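Aldo-keto reductase 2E (Bombyx mori, PDB 3WCZ) reduces 3-dehydroecdysone with NADPH as cosubstrate and may take part in the control of molting in the silkworm. Local coordinates at residues Pro17-Gly22 against Asp271-Gln276; Ala44-Tyr49 against Thr261-Ile266; His51-Ala56 against Ala202-Ser207; Gln66-Ala71 against Glu80-Thr85. All blocks are in the same frame, centred on the assembly; numbering follows the deposited sequence. Where two conformers were deposited one is given.

Contact 1: Pro17-Gly22 against Asp271-Gln276; sequences PIVALG and DLFDFQ. With NAP (NADP nicotinamide-adenine-dinucleotide phosphate), chain B.
Val19 and Phe273 lie side by side and run in opposite directions, joining the approach to strand 21-22 to the loop that follows helix 263-270. The tight part is centred on Val19 CG2. This methyl lies 3.8 Å from Phe273 CZ, near the ring plane and at its edge, and 4.0 Å from Leu272 CD1. The torsion of Val19 (chi1 -180°) sets CG1 anti to the backbone N and leaves CG2 for these two partners. Leu272 also covers part of one ring face: its CB stands 3.9 Å above the Phe273 plane, offset toward the rim. Both Val19 and Leu272 are buried, and Leu272 goes on to pack against Leu246 of helix 241-251.

The solvent side is formed by Ile18 and Phe273, both partly exposed, although the touch is just as close. Here Ile18 CD1 comes obliquely to within 3.8 Å of Phe273 CE1, and Pro6 touches both residues. Without the ring, as with an alanine at Phe273, Ile18 CD1 and Val19 CG2 are likely to lose their aromatic partner, with a gap opened beside the buried valine. At the far end of 17-22, Gly22 CA comes within 3.3 Å of O2D of the cofactor; a CB here would clash with the cofactor's O3D, so the close approach calls for glycine. Since no hydrogen bond or charge pair spans the two segments, their attachment rests on a small burial of hydrocarbon, 134 Å² in all.

Contact 2: Ala44-Tyr49 against Thr261-Ile266; sequences AIEAGY and TNKQRI. With NAP (NADP nicotinamide-adenine-dinucleotide phosphate), chain B.
Ile266 packs on Ala44 and Tyr49, joining the start of helix 263-270 to the end of helix 35-46 in the (beta/alpha)8 barrel; the segment 261-266, at the start of the former helix, also binds the cofactor's 2'-phosphate. Thr261 opens the segment with its backbone N bonded to phosphate O3X at 2.9 Å. Asn262 follows as the N-cap: its OD1 accepts from Arg265 N (2.8 Å) in the carbonyl plane, on a lone pair. Lys263, extended to its end, approaches Glu46 at the surface. Lys263 NZ and Glu46 OE1 are 4.3 Å apart, beyond a salt bridge, and one water links them, donating to Glu46 OE1 and accepting from Lys263 NZ. Arg265 turns away from helix 35-46, and a bend at chi3 (-78°) brings its guanidinium edge to the phosphate. NE meets O2X almost straight (178°) while NH2 bonds O1X, and Asn262 CG lies over one face of the group. Ile266 closes the segment. Its CG2, anti to the backbone N, touches both Ala44 CA and Tyr49 CE1. Tyr49, just past the Schellman motif at Gly48, crosses Ile266 at about a right angle, and its OH donates to Ile266 O at 2.7 Å, on a lone pair in the carbonyl plane.

Contact 3: His51-Ala56 against Ala202-Ser207; sequences HIDTAA and AVMAYS. With NAP (NADP nicotinamide-adenine-dinucleotide phosphate), chain B.
Met204 CE reaches across the barrel interior to His51 and Asp53, lying 3.5 Å from His51 CE1 and 3.8 Å from Asp53 OD1. The approach to the imidazole is oblique for the methyl, whereas Met204 SD lies at the ring edge, 5.2 Å from the His51 centroid. The bend at chi3 (74°) is what brings CE, rather than SD, nearest to His51 CE1. In the same shell the cofactor meets both segments. Its O2D donates to Asp53 OD2 at 2.8 Å, and Ser207 OG donates to O2N at 2.9 Å; a weak bond runs from Ser207 N to O5D. Tyr206 spreads one ring face beneath the nicotinamide, with C4N 3.1 Å above the plane and over its centre. Were Tyr206 a serine, the nicotinamide would probably lose this flat support and be freer to tilt.

Farther out, several partners fix these groups. His51 is held at both nitrogens, by Thr85 OG1 at NE2 and by Pro17 O at ND1, so its rotation is set. Asp53 OD2 forms a salt bridge with Lys87 while OD1 accepts from Gln180, and Tyr206 OH is bonded to Asn159 ND2. The Asp53-Lys87 pair, with Tyr58, the probable proton donor, close to Asp53, is an arrangement consistent with the aldo-keto reductase active site, at the C-terminal ends of the strands of a (beta/alpha)8 barrel.

Contact 4: Gln66-Ala71 against Glu80-Thr85; sequences QGIAEA and EELFVT. With EDO (1,2-ethanediol), chain D.
This is an apolar helix-on-strand contact, in which Ile68 of helix 61-73 meets Leu82, just before strand 83-88, and Val84 within it, in the layer between the barrel wall and its outer helices. The two branches of Ile68 divide the work. CG2, anti to the backbone N, lies 3.7 Å from Leu82 CD1 as the two side chains lie alongside, pointing opposite ways. The other branch, extended at chi2 (170°), carries CD1 to 3.9 Å from Val84 CG2, and these two meet tip to tip. All three residues are buried, and no hydrogen bond crosses between the segments.

The layer continues round the barrel, for Ile45 of helix 35-46 touches both Ala71 and Leu82. Strand 83-88 is itself fixed by its sheet neighbours, Phe83 bonding through the backbone to Ile52 and Val84 to Leu116. Phe83 lies on the other side of the strand from Val84 and meets His51 edge-to-face. An ethanediol, probably from the crystallisation liquor, rests by the backbone of 80-82, its C1 3.3 Å from Glu81 O. Strand 51-53, helix 61-73 and strand 83-88 together form a beta-alpha-beta crossover, the repeating unit of the (beta/alpha)8 barrel.

Overall arrangement
Contact 3 lies in the middle of the barrel, its centre about 2 Å from that of the chain, whereas the centres of contacts 1, 2 and 4 lie 13 to 17 Å from it. Contacts 1 and 4 are hydrocarbon throughout, but contact 4 is buried and contact 1 is partly open. Contact 2 combines buried packing with a charged, water-bridged pair at the surface. Contact 2 holds the cofactor's 2'-phosphate, while contacts 1 and 3 converge on the nicotinamide ribose, contact 3 going on to the ring and the diphosphate. Neighbouring strands 21-22, 51-53 and 83-88 connect contacts 1, 3 and 4, with Leu21 O 2.9 Å from Asp53 N. Helix 35-46 joins contact 2 to contact 4 through Ile45.

Contact 1: Pro17-Gly22 against Asp271-Gln276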
# COMPACT_ATOMS: atom_id res chain seq x y z
N PRO A 17 6.16 -7.46 6.81
CA PRO A 17 6.24 -6.42 7.84
C PRO A 17 5.04 -5.53 7.77
O PRO A 17 4.62 -5.16 6.66
CB PRO A 17 7.51 -5.65 7.49
CG PRO A 17 8.30 -6.61 6.60
CD PRO A 17 7.27 -7.39 5.85
N ILE A 18 4.49 -5.13 8.91
CA ILE A 18 3.20 -4.47 8.95
C ILE A 18 3.22 -2.94 8.81
O ILE A 18 2.20 -2.31 8.91
CB ILE A 18 2.38 -4.90 10.19
CG1 ILE A 18 3.02 -4.36 11.45
CG2 ILE A 18 2.27 -6.42 10.19
CD1 ILE A 18 2.32 -4.90 12.68
N VAL A 19 4.40 -2.36 8.56
CA VAL A 19 4.49 -0.98 8.08
C VAL A 19 5.29 -1.00 6.79
O VAL A 19 6.34 -1.61 6.74
CB VAL A 19 5.18 -0.05 9.10
CG1 VAL A 19 5.25 1.34 8.56
CG2 VAL A 19 4.44 -0.08 10.47
N ALA A 20 4.78 -0.33 5.75
CA ALA A 20 5.48 -0.18 4.48
C ALA A 20 5.75 1.27 4.19
O ALA A 20 4.89 2.13 4.42
CB ALA A 20 4.66 -0.79 3.35
N LEU A 21 6.93 1.55 3.65
CA LEU A 21 7.20 2.88 3.12
C LEU A 21 6.47 3.09 1.80
O LEU A 21 6.65 2.31 0.87
CB LEU A 21 8.69 3.09 2.90
CG LEU A 21 9.05 4.47 2.32
CD1 LEU A 21 8.87 5.58 3.36
CD2 LEU A 21 10.45 4.51 1.76
N GLY A 22 5.66 4.13 1.72
CA GLY A 22 5.07 4.49 0.45
C GLY A 22 6.00 5.26 -0.45
O GLY A 22 6.74 6.14 0.01
N ASP A 271 7.46 4.02 14.46
CA ASP A 271 7.55 3.92 15.92
C ASP A 271 6.15 3.80 16.54
O ASP A 271 5.69 4.71 17.23
CB ASP A 271 8.33 5.12 16.47
CG ASP A 271 8.72 4.97 17.93
OD1 ASP A 271 8.55 3.87 18.51
OD2 ASP A 271 9.20 5.98 18.50
N LEU A 272 5.51 2.66 16.31
CA LEU A 272 4.09 2.47 16.61
C LEU A 272 3.82 1.33 17.56
O LEU A 272 2.67 0.98 17.76
CB LEU A 272 3.33 2.18 15.28
CG LEU A 272 3.57 3.11 14.10
CD1 LEU A 272 2.79 2.59 12.89
CD2 LEU A 272 3.17 4.53 14.40
N PHE A 273 4.87 0.75 18.14
CA PHE A 273 4.73 -0.54 18.82
C PHE A 273 5.02 -0.50 20.31
O PHE A 273 5.15 -1.54 20.94
CB PHE A 273 5.53 -1.61 18.05
CG PHE A 273 5.12 -1.65 16.62
CD1 PHE A 273 3.90 -2.21 16.27
CD2 PHE A 273 5.86 -1.01 15.63
CE1 PHE A 273 3.45 -2.16 14.99
CE2 PHE A 273 5.40 -0.97 14.32
CZ PHE A 273 4.21 -1.55 14.01
N ASP A 274 5.01 0.71 20.86
CA ASP A 274 5.13 0.90 22.29
C ASP A 274 3.85 1.49 22.89
O ASP A 274 3.84 1.92 24.05
CB ASP A 274 6.38 1.75 22.59
CG ASP A 274 6.30 3.15 22.02
OD1 ASP A 274 5.47 3.40 21.13
OD2 ASP A 274 7.13 4.02 22.43
N PHE A 275 2.76 1.48 22.14
CA PHE A 275 1.45 1.91 22.62
C PHE A 275 0.39 1.31 21.75
O PHE A 275 0.69 0.76 20.69
CB PHE A 275 1.32 3.46 22.63
CG PHE A 275 1.01 4.08 21.30
CD1 PHE A 275 1.96 4.10 20.26
CD2 PHE A 275 -0.21 4.70 21.08
CE1 PHE A 275 1.66 4.72 19.05
CE2 PHE A 275 -0.47 5.33 19.90
CZ PHE A 275 0.46 5.34 18.89
N GLN A 276 -0.85 1.45 22.16
CA GLN A 276 -1.98 1.05 21.35
C GLN A 276 -3.19 1.86 21.72
O GLN A 276 -3.27 2.42 22.82
CB GLN A 276 -2.32 -0.44 21.54
CG GLN A 276 -2.95 -0.73 22.91
CD GLN A 276 -2.79 -2.17 23.31
OE1 GLN A 276 -1.79 -2.53 23.94
NE2 GLN A 276 -3.74 -3.01 22.92
PA NAP B . 0.20 9.47 2.72
O1A NAP B . 1.22 8.54 3.26
O2A NAP B . -1.22 9.30 2.94
O5B NAP B . 0.54 10.97 2.99
C5B NAP B . 1.81 11.48 2.71
C4B NAP B . 2.00 12.93 3.13
O4B NAP B . 2.04 13.02 4.56
C3B NAP B . 3.20 13.62 2.61
O3B NAP B . 2.83 14.94 2.32
C2B NAP B . 4.13 13.54 3.73
O2B NAP B . 5.13 14.54 3.73
C1B NAP B . 3.24 13.66 4.93
N9A NAP B . 3.68 13.01 6.15
C8A NAP B . 4.26 11.79 6.22
N7A NAP B . 4.44 11.43 7.47
C5A NAP B . 3.98 12.44 8.27
C6A NAP B . 3.90 12.62 9.65
N6A NAP B . 4.38 11.70 10.59
N1A NAP B . 3.37 13.77 10.08
C2A NAP B . 2.91 14.68 9.22
N3A NAP B . 2.95 14.54 7.89
C4A NAP B . 3.47 13.40 7.41
O3 NAP B . 0.45 9.50 1.12
PN NAP B . 0.02 8.71 -0.19
O1N NAP B . 1.19 8.79 -1.09
O2N NAP B . -1.29 9.26 -0.64
O5D NAP B . -0.25 7.20 0.25
C5D NAP B . 0.76 6.42 0.78
C4D NAP B . 1.28 5.30 -0.14
O4D NAP B . 0.27 4.35 -0.42
C3D NAP B . 1.72 5.75 -1.49
O3D NAP B . 2.93 6.48 -1.47
C2D NAP B . 1.75 4.50 -2.22
O2D NAP B . 2.86 3.74 -1.85
C1D NAP B . 0.46 3.86 -1.75
N1N NAP B . -0.77 4.11 -2.52
C2N NAP B . -1.30 3.13 -3.27
C3N NAP B . -2.45 3.35 -3.97
C7N NAP B . -3.00 2.21 -4.74
O7N NAP B . -2.72 1.02 -4.46
N7N NAP B . -3.94 2.50 -5.67
C4N NAP B . -3.07 4.62 -3.98
C5N NAP B . -2.52 5.63 -3.18
C6N NAP B . -1.37 5.32 -2.47
P2B NAP B . 6.69 14.20 3.80
O1X NAP B . 7.36 15.58 3.69
O2X NAP B . 6.97 13.60 5.11
O3X NAP B . 7.01 13.30 2.63

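Contact 2: Ala44-Tyr49 against Thr261-Ile266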
# COMPACT_ATOMS: atom_id res chain seq x y z
N ALA A 44 14.59 4.82 5.26
CA ALA A 44 13.59 3.94 5.85
C ALA A 44 14.25 2.65 6.30
O ALA A 44 14.07 2.21 7.43
CB ALA A 44 12.46 3.66 4.88
N ILE A 45 15.03 2.03 5.42
CA ILE A 45 15.71 0.81 5.81
C ILE A 45 16.66 1.05 6.99
O ILE A 45 16.71 0.25 7.92
CB ILE A 45 16.45 0.20 4.60
CG1 ILE A 45 15.42 -0.22 3.53
CG2 ILE A 45 17.32 -0.99 5.02
CD1 ILE A 45 16.03 -0.59 2.19
N GLU A 46 17.36 2.17 6.97
CA GLU A 46 18.26 2.52 8.05
C GLU A 46 17.49 2.65 9.37
O GLU A 46 18.00 2.27 10.44
CB GLU A 46 19.00 3.82 7.70
CG GLU A 46 20.00 4.25 8.77
CD GLU A 46 20.53 5.66 8.62
OE1 GLU A 46 19.88 6.50 7.97
OE2 GLU A 46 21.62 5.93 9.19
N ALA A 47 16.28 3.19 9.30
CA ALA A 47 15.41 3.37 10.47
C ALA A 47 14.67 2.12 10.89
O ALA A 47 13.89 2.14 11.85
CB ALA A 47 14.41 4.49 10.21
N GLY A 48 14.90 1.01 10.20
CA GLY A 48 14.27 -0.25 10.55
C GLY A 48 13.15 -0.78 9.68
O GLY A 48 12.67 -1.89 9.90
N TYR A 49 12.75 -0.01 8.67
CA TYR A 49 11.75 -0.53 7.73
C TYR A 49 12.35 -1.71 6.97
O TYR A 49 13.54 -1.71 6.60
CB TYR A 49 11.37 0.51 6.68
CG TYR A 49 10.52 1.65 7.10
CD1 TYR A 49 10.99 2.60 8.01
CD2 TYR A 49 9.26 1.86 6.54
CE1 TYR A 49 10.23 3.71 8.35
CE2 TYR A 49 8.50 2.98 6.85
CZ TYR A 49 8.98 3.89 7.77
OH TYR A 49 8.23 5.00 8.07
N THR A 261 9.29 11.49 2.56
CA THR A 261 10.64 11.67 2.08
C THR A 261 11.48 12.48 3.08
O THR A 261 12.58 12.94 2.74
CB THR A 261 10.68 12.34 0.70
OG1 THR A 261 9.93 13.55 0.74
CG2 THR A 261 10.11 11.40 -0.35
N ASN A 262 11.00 12.59 4.31
CA ASN A 262 11.68 13.34 5.38
C ASN A 262 12.27 12.36 6.38
O ASN A 262 11.57 11.50 6.89
CB ASN A 262 10.65 14.25 6.09
CG ASN A 262 11.21 14.99 7.32
OD1 ASN A 262 11.20 14.49 8.43
ND2 ASN A 262 11.67 16.21 7.10
N LYS A 263 13.56 12.51 6.70
CA LYS A 263 14.26 11.53 7.50
C LYS A 263 13.59 11.31 8.85
O LYS A 263 13.40 10.19 9.31
CB LYS A 263 15.74 11.94 7.69
CG LYS A 263 16.58 10.89 8.34
CD LYS A 263 18.04 11.34 8.46
CE LYS A 263 18.87 10.20 9.05
NZ LYS A 263 20.30 10.60 9.17
N GLN A 264 13.24 12.41 9.50
CA GLN A 264 12.65 12.35 10.80
C GLN A 264 11.23 11.74 10.79
O GLN A 264 10.90 10.92 11.64
CB GLN A 264 12.63 13.76 11.42
CG GLN A 264 14.03 14.38 11.68
CD GLN A 264 14.89 14.69 10.42
OE1 GLN A 264 14.41 15.16 9.38
NE2 GLN A 264 16.20 14.41 10.54
N ARG A 265 10.40 12.15 9.83
CA ARG A 265 9.04 11.60 9.77
C ARG A 265 9.06 10.13 9.37
O ARG A 265 8.28 9.35 9.89
CB ARG A 265 8.13 12.42 8.88
CG ARG A 265 7.85 13.78 9.49
CD ARG A 265 6.81 14.49 8.69
NE ARG A 265 7.30 15.09 7.47
CZ ARG A 265 7.87 16.28 7.37
NH1 ARG A 265 8.10 17.01 8.46
NH2 ARG A 265 8.23 16.74 6.18
N ILE A 266 9.99 9.74 8.52
CA ILE A 266 10.16 8.33 8.19
C ILE A 266 10.38 7.54 9.47
O ILE A 266 9.74 6.53 9.74
CB ILE A 266 11.34 8.16 7.19
CG1 ILE A 266 10.94 8.62 5.78
CG2 ILE A 266 11.83 6.73 7.17
CD1 ILE A 266 12.10 8.79 4.82
PA NAP B . 0.20 9.47 2.72
O1A NAP B . 1.22 8.54 3.26
O2A NAP B . -1.22 9.30 2.94
O5B NAP B . 0.54 10.97 2.99
C5B NAP B . 1.81 11.48 2.71
C4B NAP B . 2.00 12.93 3.13
O4B NAP B . 2.04 13.02 4.56
C3B NAP B . 3.20 13.62 2.61
O3B NAP B . 2.83 14.94 2.32
C2B NAP B . 4.13 13.54 3.73
O2B NAP B . 5.13 14.54 3.73
C1B NAP B . 3.24 13.66 4.93
N9A NAP B . 3.68 13.01 6.15
C8A NAP B . 4.26 11.79 6.22
N7A NAP B . 4.44 11.43 7.47
C5A NAP B . 3.98 12.44 8.27
C6A NAP B . 3.90 12.62 9.65
N6A NAP B . 4.38 11.70 10.59
N1A NAP B . 3.37 13.77 10.08
C2A NAP B . 2.91 14.68 9.22
N3A NAP B . 2.95 14.54 7.89
C4A NAP B . 3.47 13.40 7.41
O3 NAP B . 0.45 9.50 1.12
PN NAP B . 0.02 8.71 -0.19
O1N NAP B . 1.19 8.79 -1.09
O2N NAP B . -1.29 9.26 -0.64
O5D NAP B . -0.25 7.20 0.25
C5D NAP B . 0.76 6.42 0.78
C4D NAP B . 1.28 5.30 -0.14
O4D NAP B . 0.27 4.35 -0.42
C3D NAP B . 1.72 5.75 -1.49
O3D NAP B . 2.93 6.48 -1.47
C2D NAP B . 1.75 4.50 -2.22
O2D NAP B . 2.86 3.74 -1.85
C1D NAP B . 0.46 3.86 -1.75
N1N NAP B . -0.77 4.11 -2.52
C2N NAP B . -1.30 3.13 -3.27
C3N NAP B . -2.45 3.35 -3.97
C7N NAP B . -3.00 2.21 -4.74
O7N NAP B . -2.72 1.02 -4.46
N7N NAP B . -3.94 2.50 -5.67
C4N NAP B . -3.07 4.62 -3.98
C5N NAP B . -2.52 5.63 -3.18
C6N NAP B . -1.37 5.32 -2.47
P2B NAP B . 6.69 14.20 3.80
O1X NAP B . 7.36 15.58 3.69
O2X NAP B . 6.97 13.60 5.11
O3X NAP B . 7.01 13.30 2.63
O HOH W 1 21.45 8.62 7.03

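Contact 3: His51-Ala56 against Ala202-Ser207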
# COMPACT_ATOMS: atom_id res chain seq x y z
N HIS A 51 9.88 -3.14 4.59
CA HIS A 51 8.84 -3.29 3.58
C HIS A 51 8.72 -1.97 2.82
O HIS A 51 8.55 -0.92 3.43
CB HIS A 51 7.51 -3.68 4.27
CG HIS A 51 6.35 -3.96 3.34
ND1 HIS A 51 5.12 -4.34 3.84
CD2 HIS A 51 6.18 -3.88 2.00
CE1 HIS A 51 4.26 -4.50 2.85
NE2 HIS A 51 4.88 -4.24 1.72
N ILE A 52 8.85 -2.05 1.48
CA ILE A 52 8.72 -0.89 0.59
C ILE A 52 7.58 -1.17 -0.37
O ILE A 52 7.55 -2.26 -0.94
CB ILE A 52 9.99 -0.63 -0.24
CG1 ILE A 52 11.26 -0.64 0.62
CG2 ILE A 52 9.84 0.66 -1.01
CD1 ILE A 52 11.37 0.45 1.67
N ASP A 53 6.68 -0.21 -0.54
CA ASP A 53 5.56 -0.29 -1.50
C ASP A 53 5.84 0.64 -2.67
O ASP A 53 6.07 1.84 -2.46
CB ASP A 53 4.23 0.13 -0.84
CG ASP A 53 3.07 0.03 -1.80
OD1 ASP A 53 2.57 -1.10 -1.97
OD2 ASP A 53 2.66 1.05 -2.39
N THR A 54 5.85 0.09 -3.88
CA THR A 54 6.02 0.87 -5.09
C THR A 54 5.08 0.34 -6.17
O THR A 54 4.19 -0.45 -5.89
CB THR A 54 7.52 0.89 -5.51
OG1 THR A 54 7.75 1.86 -6.54
CG2 THR A 54 8.02 -0.44 -6.00
N ALA A 55 5.27 0.82 -7.40
CA ALA A 55 4.38 0.45 -8.51
C ALA A 55 5.02 0.85 -9.81
O ALA A 55 5.74 1.85 -9.89
CB ALA A 55 3.05 1.13 -8.39
N ALA A 56 4.76 0.07 -10.86
CA ALA A 56 5.23 0.44 -12.19
C ALA A 56 4.79 1.86 -12.56
O ALA A 56 5.57 2.68 -13.08
CB ALA A 56 4.73 -0.57 -13.22
N ALA A 202 -5.45 -10.21 4.10
CA ALA A 202 -5.00 -9.06 4.86
C ALA A 202 -5.17 -7.78 4.03
O ALA A 202 -5.25 -7.82 2.80
CB ALA A 202 -3.55 -9.22 5.30
N VAL A 203 -5.23 -6.64 4.72
CA VAL A 203 -5.43 -5.36 4.08
C VAL A 203 -4.24 -4.45 4.29
O VAL A 203 -3.83 -4.21 5.43
CB VAL A 203 -6.72 -4.71 4.58
CG1 VAL A 203 -6.84 -3.29 4.03
CG2 VAL A 203 -7.90 -5.60 4.20
N MET A 204 -3.72 -3.91 3.19
CA MET A 204 -2.77 -2.81 3.23
C MET A 204 -3.57 -1.53 3.05
O MET A 204 -4.45 -1.47 2.19
CB MET A 204 -1.70 -2.93 2.13
CG MET A 204 -0.70 -4.05 2.35
SD MET A 204 0.50 -4.24 1.00
CE MET A 204 1.57 -2.81 1.30
N ALA A 205 -3.32 -0.54 3.92
CA ALA A 205 -4.03 0.73 3.94
C ALA A 205 -3.20 1.83 3.31
O ALA A 205 -2.19 2.31 3.88
CB ALA A 205 -4.36 1.11 5.40
N TYR A 206 -3.60 2.23 2.10
CA TYR A 206 -2.95 3.34 1.42
C TYR A 206 -3.57 4.69 1.79
O TYR A 206 -4.65 4.75 2.36
CB TYR A 206 -2.86 3.09 -0.08
CG TYR A 206 -4.07 3.22 -0.95
CD1 TYR A 206 -4.69 4.44 -1.19
CD2 TYR A 206 -4.53 2.12 -1.67
CE1 TYR A 206 -5.73 4.56 -2.10
CE2 TYR A 206 -5.58 2.23 -2.56
CZ TYR A 206 -6.15 3.46 -2.79
OH TYR A 206 -7.16 3.62 -3.69
N SER A 207 -2.83 5.75 1.46
CA SER A 207 -3.14 7.13 1.86
C SER A 207 -3.59 7.17 3.31
O SER A 207 -4.64 7.71 3.62
CB SER A 207 -4.17 7.76 0.92
OG SER A 207 -3.74 7.80 -0.44
PA NAP B . 0.20 9.47 2.72
O1A NAP B . 1.22 8.54 3.26
O2A NAP B . -1.22 9.30 2.94
O5B NAP B . 0.54 10.97 2.99
C5B NAP B . 1.81 11.48 2.71
C4B NAP B . 2.00 12.93 3.13
O4B NAP B . 2.04 13.02 4.56
C3B NAP B . 3.20 13.62 2.61
O3B NAP B . 2.83 14.94 2.32
C2B NAP B . 4.13 13.54 3.73
O2B NAP B . 5.13 14.54 3.73
C1B NAP B . 3.24 13.66 4.93
N9A NAP B . 3.68 13.01 6.15
C8A NAP B . 4.26 11.79 6.22
N7A NAP B . 4.44 11.43 7.47
C5A NAP B . 3.98 12.44 8.27
C6A NAP B . 3.90 12.62 9.65
N6A NAP B . 4.38 11.70 10.59
N1A NAP B . 3.37 13.77 10.08
C2A NAP B . 2.91 14.68 9.22
N3A NAP B . 2.95 14.54 7.89
C4A NAP B . 3.47 13.40 7.41
O3 NAP B . 0.45 9.50 1.12
PN NAP B . 0.02 8.71 -0.19
O1N NAP B . 1.19 8.79 -1.09
O2N NAP B . -1.29 9.26 -0.64
O5D NAP B . -0.25 7.20 0.25
C5D NAP B . 0.76 6.42 0.78
C4D NAP B . 1.28 5.30 -0.14
O4D NAP B . 0.27 4.35 -0.42
C3D NAP B . 1.72 5.75 -1.49
O3D NAP B . 2.93 6.48 -1.47
C2D NAP B . 1.75 4.50 -2.22
O2D NAP B . 2.86 3.74 -1.85
C1D NAP B . 0.46 3.86 -1.75
N1N NAP B . -0.77 4.11 -2.52
C2N NAP B . -1.30 3.13 -3.27
C3N NAP B . -2.45 3.35 -3.97
C7N NAP B . -3.00 2.21 -4.74
O7N NAP B . -2.72 1.02 -4.46
N7N NAP B . -3.94 2.50 -5.67
C4N NAP B . -3.07 4.62 -3.98
C5N NAP B . -2.52 5.63 -3.18
C6N NAP B . -1.37 5.32 -2.47
P2B NAP B . 6.69 14.20 3.80
O1X NAP B . 7.36 15.58 3.69
O2X NAP B . 6.97 13.60 5.11
O3X NAP B . 7.01 13.30 2.63

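Contact 4: Gln66-Ala71 against Glu80-Thr85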
# COMPACT_ATOMS: atom_id res chain seq x y z
N GLN A 66 17.65 1.72 -6.58
CA GLN A 66 18.90 2.39 -6.18
C GLN A 66 19.03 2.41 -4.65
O GLN A 66 20.11 2.14 -4.14
CB GLN A 66 18.98 3.82 -6.76
CG GLN A 66 19.18 3.86 -8.26
CD GLN A 66 18.93 5.27 -8.82
OE1 GLN A 66 18.27 6.11 -8.21
NE2 GLN A 66 19.47 5.52 -10.01
N GLY A 67 17.96 2.76 -3.96
CA GLY A 67 17.97 2.82 -2.51
C GLY A 67 18.19 1.47 -1.87
O GLY A 67 18.99 1.34 -0.94
N ILE A 68 17.52 0.45 -2.39
CA ILE A 68 17.71 -0.92 -1.93
C ILE A 68 19.15 -1.36 -2.14
O ILE A 68 19.77 -1.93 -1.25
CB ILE A 68 16.76 -1.89 -2.63
CG1 ILE A 68 15.32 -1.63 -2.16
CG2 ILE A 68 17.19 -3.33 -2.42
CD1 ILE A 68 14.28 -2.36 -2.93
N ALA A 69 19.67 -1.08 -3.33
CA ALA A 69 21.03 -1.52 -3.65
C ALA A 69 22.04 -0.86 -2.71
O ALA A 69 22.99 -1.50 -2.26
CB ALA A 69 21.37 -1.22 -5.10
N GLU A 70 21.83 0.42 -2.42
CA GLU A 70 22.73 1.13 -1.49
C GLU A 70 22.62 0.58 -0.07
O GLU A 70 23.63 0.40 0.62
CB GLU A 70 22.44 2.63 -1.50
CG GLU A 70 22.91 3.31 -2.77
CD GLU A 70 22.40 4.74 -2.94
OE1 GLU A 70 21.47 5.16 -2.23
OE2 GLU A 70 22.93 5.42 -3.86
N ALA A 71 21.41 0.25 0.37
CA ALA A 71 21.23 -0.31 1.70
C ALA A 71 21.93 -1.68 1.81
O ALA A 71 22.52 -2.00 2.84
CB ALA A 71 19.75 -0.44 2.02
N GLU A 80 17.15 -10.93 1.46
CA GLU A 80 16.12 -11.78 2.03
C GLU A 80 15.44 -11.17 3.25
O GLU A 80 14.35 -11.60 3.62
CB GLU A 80 16.69 -13.16 2.35
CG GLU A 80 17.00 -13.95 1.08
CD GLU A 80 15.75 -14.45 0.37
OE1 GLU A 80 14.66 -14.51 1.01
OE2 GLU A 80 15.85 -14.79 -0.84
N GLU A 81 16.06 -10.16 3.86
CA GLU A 81 15.48 -9.42 4.96
C GLU A 81 14.49 -8.36 4.51
O GLU A 81 13.77 -7.80 5.34
CB GLU A 81 16.59 -8.78 5.78
CG GLU A 81 17.39 -9.81 6.57
CD GLU A 81 18.63 -9.27 7.24
OE1 GLU A 81 19.19 -8.23 6.85
OE2 GLU A 81 19.08 -9.96 8.20
N LEU A 82 14.48 -8.02 3.21
CA LEU A 82 13.57 -7.01 2.69
C LEU A 82 12.34 -7.63 2.07
O LEU A 82 12.42 -8.69 1.48
CB LEU A 82 14.25 -6.16 1.63
CG LEU A 82 15.37 -5.26 2.08
CD1 LEU A 82 16.04 -4.60 0.86
CD2 LEU A 82 14.83 -4.21 3.03
N PHE A 83 11.22 -6.93 2.19
CA PHE A 83 9.95 -7.28 1.56
C PHE A 83 9.61 -6.16 0.60
O PHE A 83 9.34 -5.04 1.03
CB PHE A 83 8.88 -7.43 2.64
CG PHE A 83 7.63 -8.10 2.17
CD1 PHE A 83 6.73 -7.43 1.36
CD2 PHE A 83 7.36 -9.42 2.50
CE1 PHE A 83 5.57 -8.07 0.90
CE2 PHE A 83 6.22 -10.04 2.04
CZ PHE A 83 5.34 -9.38 1.23
N VAL A 84 9.65 -6.42 -0.70
CA VAL A 84 9.38 -5.41 -1.70
C VAL A 84 8.06 -5.77 -2.37
O VAL A 84 7.87 -6.89 -2.85
CB VAL A 84 10.53 -5.32 -2.72
CG1 VAL A 84 10.33 -4.08 -3.60
CG2 VAL A 84 11.85 -5.22 -2.02
N THR A 85 7.19 -4.77 -2.45
CA THR A 85 5.88 -4.85 -3.07
C THR A 85 5.84 -3.94 -4.29
O THR A 85 6.18 -2.76 -4.19
CB THR A 85 4.79 -4.41 -2.09
OG1 THR A 85 4.77 -5.32 -1.00
CG2 THR A 85 3.41 -4.39 -2.72
C1 EDO D . 11.07 -9.67 5.30
O1 EDO D . 9.80 -9.92 5.89
C2 EDO D . 11.17 -10.51 4.05
O2 EDO D . 11.05 -11.91 4.36